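Local coordinates for fiber protein 2 (PDB 2BZV) that is the short fiber of human adenovirus 41, a trimeric spike probably protruding from the capsid vertices, whose head probably attaches the virion to its host-cell receptor, at residues 25-30 / 35-40. Sequence-based numbering, arbitrary orientation.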
ATOM      1  N   THR A  25     -20.523   6.027  16.821  1.00 15.64           N
ATOM      2  CA  THR A  25     -21.525   5.093  17.331  1.00 16.20           C
ATOM      3  C   THR A  25     -21.627   3.860  16.434  1.00 14.89           C
ATOM      4  O   THR A  25     -21.128   3.872  15.309  1.00 14.48           O
ATOM      5  CB  THR A  25     -22.880   5.801  17.400  1.00 17.48           C
ATOM      6  OG1 THR A  25     -23.180   6.371  16.117  1.00 19.65           O
ATOM      7  CG2 THR A  25     -22.825   6.923  18.440  1.00 20.81           C
ATOM      8  N   PRO A  26     -22.264   2.785  16.905  1.00 15.59           N
ATOM      9  CA  PRO A  26     -22.336   1.581  16.077  1.00 15.29           C
ATOM     10  C   PRO A  26     -23.058   1.831  14.761  1.00 13.84           C
ATOM     11  O   PRO A  26     -24.103   2.467  14.721  1.00 15.60           O
ATOM     12  CB  PRO A  26     -23.121   0.592  16.951  1.00 16.96           C
ATOM     13  CG  PRO A  26     -23.014   1.123  18.330  1.00 18.36           C
ATOM     14  CD  PRO A  26     -22.908   2.602  18.223  1.00 17.13           C
ATOM     15  N   ASN A  27     -22.480   1.310  13.675  1.00 11.48           N
ATOM     16  CA  ASN A  27     -23.001   1.552  12.339  1.00 10.63           C
ATOM     17  C   ASN A  27     -23.053   0.283  11.510  1.00 10.37           C
ATOM     18  O   ASN A  27     -23.163   0.362  10.282  1.00 10.89           O
ATOM     19  CB  ASN A  27     -22.153   2.614  11.622  1.00 10.35           C
ATOM     20  CG  ASN A  27     -20.741   2.120  11.334  1.00  9.67           C
ATOM     21  OD1 ASN A  27     -20.261   1.187  11.990  1.00 10.89           O
ATOM     22  ND2 ASN A  27     -20.071   2.746  10.366  1.00  9.81           N
ATOM     23  N   CYS A  28     -23.001  -0.877  12.159  1.00 10.71           N
ATOM     24  CA  CYS A  28     -22.945  -2.124  11.423  1.00 11.15           C
ATOM     25  C   CYS A  28     -23.738  -3.165  12.206  1.00 11.23           C
ATOM     26  O   CYS A  28     -23.704  -3.178  13.430  1.00 12.01           O
ATOM     27  CB  CYS A  28     -21.475  -2.530  11.246  1.00 11.50           C
ATOM     28  SG  CYS A  28     -21.185  -3.975  10.213  1.00 13.23           S
ATOM     29  N   SER A  29     -24.450  -4.026  11.482  1.00 11.37           N
ATOM     30  CA  SER A  29     -25.332  -5.030  12.078  1.00 12.05           C
ATOM     31  C   SER A  29     -24.965  -6.417  11.568  1.00 11.83           C
ATOM     32  O   SER A  29     -25.287  -6.755  10.428  1.00 13.29           O
ATOM     33  CB  SER A  29     -26.781  -4.706  11.703  1.00 12.94           C
ATOM     34  OG  SER A  29     -27.148  -3.423  12.195  1.00 14.66           O
ATOM     35  N   ILE A  30     -24.278  -7.197  12.394  1.00 12.01           N
ATOM     36  CA  ILE A  30     -23.818  -8.531  11.981  1.00 12.26           C
ATOM     37  C   ILE A  30     -24.798  -9.604  12.445  1.00 12.51           C
ATOM     38  O   ILE A  30     -25.304 -10.360  11.618  1.00 12.87           O
ATOM     39  CB  ILE A  30     -22.407  -8.822  12.529  1.00 12.65           C
ATOM     40  CG1 ILE A  30     -21.395  -7.773  12.046  1.00 13.61           C
ATOM     41  CG2 ILE A  30     -21.988 -10.239  12.144  1.00 12.94           C
ATOM     42  CD1 ILE A  30     -21.189  -7.762  10.534  1.00 16.04           C
ATOM     43  N   ASP A  35     -24.623  -3.819  16.278  1.00 13.78           N
ATOM     44  CA  ASP A  35     -23.788  -4.554  17.208  1.00 13.34           C
ATOM     45  C   ASP A  35     -22.303  -4.380  16.931  1.00 12.45           C
ATOM     46  O   ASP A  35     -21.486  -4.940  17.665  1.00 13.08           O
ATOM     47  CB  ASP A  35     -24.164  -6.046  17.238  1.00 13.72           C
ATOM     48  CG  ASP A  35     -24.031  -6.744  15.891  1.00 13.41           C
ATOM     49  OD1 ASP A  35     -23.654  -6.100  14.885  1.00 13.23           O
ATOM     50  OD2 ASP A  35     -24.305  -7.979  15.843  1.00 13.84           O
ATOM     51  N   ALA A  36     -21.953  -3.598  15.903  1.00 11.74           N
ATOM     52  CA  ALA A  36     -20.557  -3.440  15.528  1.00 11.76           C
ATOM     53  C   ALA A  36     -20.276  -2.049  14.993  1.00 10.98           C
ATOM     54  O   ALA A  36     -21.183  -1.318  14.574  1.00 11.77           O
ATOM     55  CB  ALA A  36     -20.182  -4.481  14.466  1.00 12.51           C
ATOM     56  N   ASN A  37     -18.989  -1.700  14.996  1.00 11.05           N
ATOM     57  CA  ASN A  37     -18.510  -0.496  14.341  1.00 10.96           C
ATOM     58  C   ASN A  37     -17.629  -0.895  13.172  1.00 10.13           C
ATOM     59  O   ASN A  37     -16.659  -1.635  13.366  1.00 11.24           O
ATOM     60  CB  ASN A  37     -17.724   0.387  15.315  1.00 11.60           C
ATOM     61  CG  ASN A  37     -17.385   1.725  14.693  1.00 11.92           C
ATOM     62  OD1 ASN A  37     -16.494   1.796  13.838  1.00 12.40           O
ATOM     63  ND2 ASN A  37     -18.094   2.778  15.095  1.00 14.91           N
ATOM     64  N   LEU A  38     -17.981  -0.423  11.978  1.00  9.36           N
ATOM     65  CA  LEU A  38     -17.172  -0.657  10.790  1.00  9.71           C
ATOM     66  C   LEU A  38     -16.522   0.637  10.359  1.00  9.00           C
ATOM     67  O   LEU A  38     -17.210   1.631  10.087  1.00 10.04           O
ATOM     68  CB  LEU A  38     -18.038  -1.185   9.645  1.00 10.22           C
ATOM     69  CG  LEU A  38     -17.272  -1.391   8.321  1.00 13.21           C
ATOM     70  CD1 LEU A  38     -16.237  -2.505   8.452  1.00 12.78           C
ATOM     71  CD2 LEU A  38     -18.226  -1.703   7.197  1.00 16.96           C
ATOM     72  N   PHE A  39     -15.204   0.621  10.270  1.00  8.87           N
ATOM     73  CA  PHE A  39     -14.457   1.734   9.700  1.00  8.78           C
ATOM     74  C   PHE A  39     -13.735   1.234   8.454  1.00  8.14           C
ATOM     75  O   PHE A  39     -12.726   0.551   8.533  1.00 10.03           O
ATOM     76  CB  PHE A  39     -13.464   2.306  10.708  1.00  9.71           C
ATOM     77  CG  PHE A  39     -12.623   3.398  10.114  1.00 11.04           C
ATOM     78  CD1 PHE A  39     -13.177   4.605   9.763  1.00 14.51           C
ATOM     79  CD2 PHE A  39     -11.280   3.162   9.832  1.00 16.17           C
ATOM     80  CE1 PHE A  39     -12.406   5.626   9.187  1.00 14.22           C
ATOM     81  CE2 PHE A  39     -10.503   4.171   9.288  1.00 17.10           C
ATOM     82  CZ  PHE A  39     -11.066   5.406   8.983  1.00 14.74           C
ATOM     83  N   LEU A  40     -14.293   1.587   7.305  1.00  8.02           N
ATOM     84  CA  LEU A  40     -13.717   1.287   5.988  1.00  7.53           C
ATOM     85  C   LEU A  40     -13.381   2.625   5.362  1.00  7.07           C
ATOM     86  O   LEU A  40     -14.234   3.519   5.330  1.00  7.62           O
ATOM     87  CB  LEU A  40     -14.727   0.515   5.140  1.00  8.21           C
ATOM     88  CG  LEU A  40     -14.334   0.292   3.684  1.00  8.23           C
ATOM     89  CD1 LEU A  40     -13.037  -0.504   3.540  1.00  8.61           C
ATOM     90  CD2 LEU A  40     -15.445  -0.437   2.954  1.00  9.69           C
TER
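C28 and A36 form a single antiparallel hydrogen-bonded bridge, their CA atoms 4.9 Å apart, where segment 25-30, in the loop ahead of strand 36-45, crosses the start of that strand. A36 N gives its hydrogen to C28 O, and A36 O receives both N27 N at 3.1 Å and, in a weak bond still more bent, C28 N. Two residues facing one make this a classic beta bulge. Beyond it the side chain of N27 takes over from the backbone. Its chi1 of 67° sets the amide between its own N and carbonyl carbon, where it lies along L38 like a piece of strand: OD1 accepts L38 N on a lone pair, 2.8 Å away and nearly straight at 171°, while ND2 reaches L38 O in the amide plane at 3.1 Å. ND2 also bonds T91 OG1, so three bonds fix how the buried amide is turned and which end is oxygen. In the knob domain of the fiber, this pairing fastens the loop after strand 18-20 to one edge of strand 36-45, whose other edge pairs with strand 48-57. At the turn end, D35 OD1 takes I30 N on its syn side at 2.8 Å, a little out of the carboxylate plane, and OD2 accepts Y31 N and E32 N, so one carboxylate gathers three successive amides. Between these polar grips, C28 CB packs 4.0 Å from both A36 CB and L38 CB, and L38 continues inward onto I53, I55 and L72.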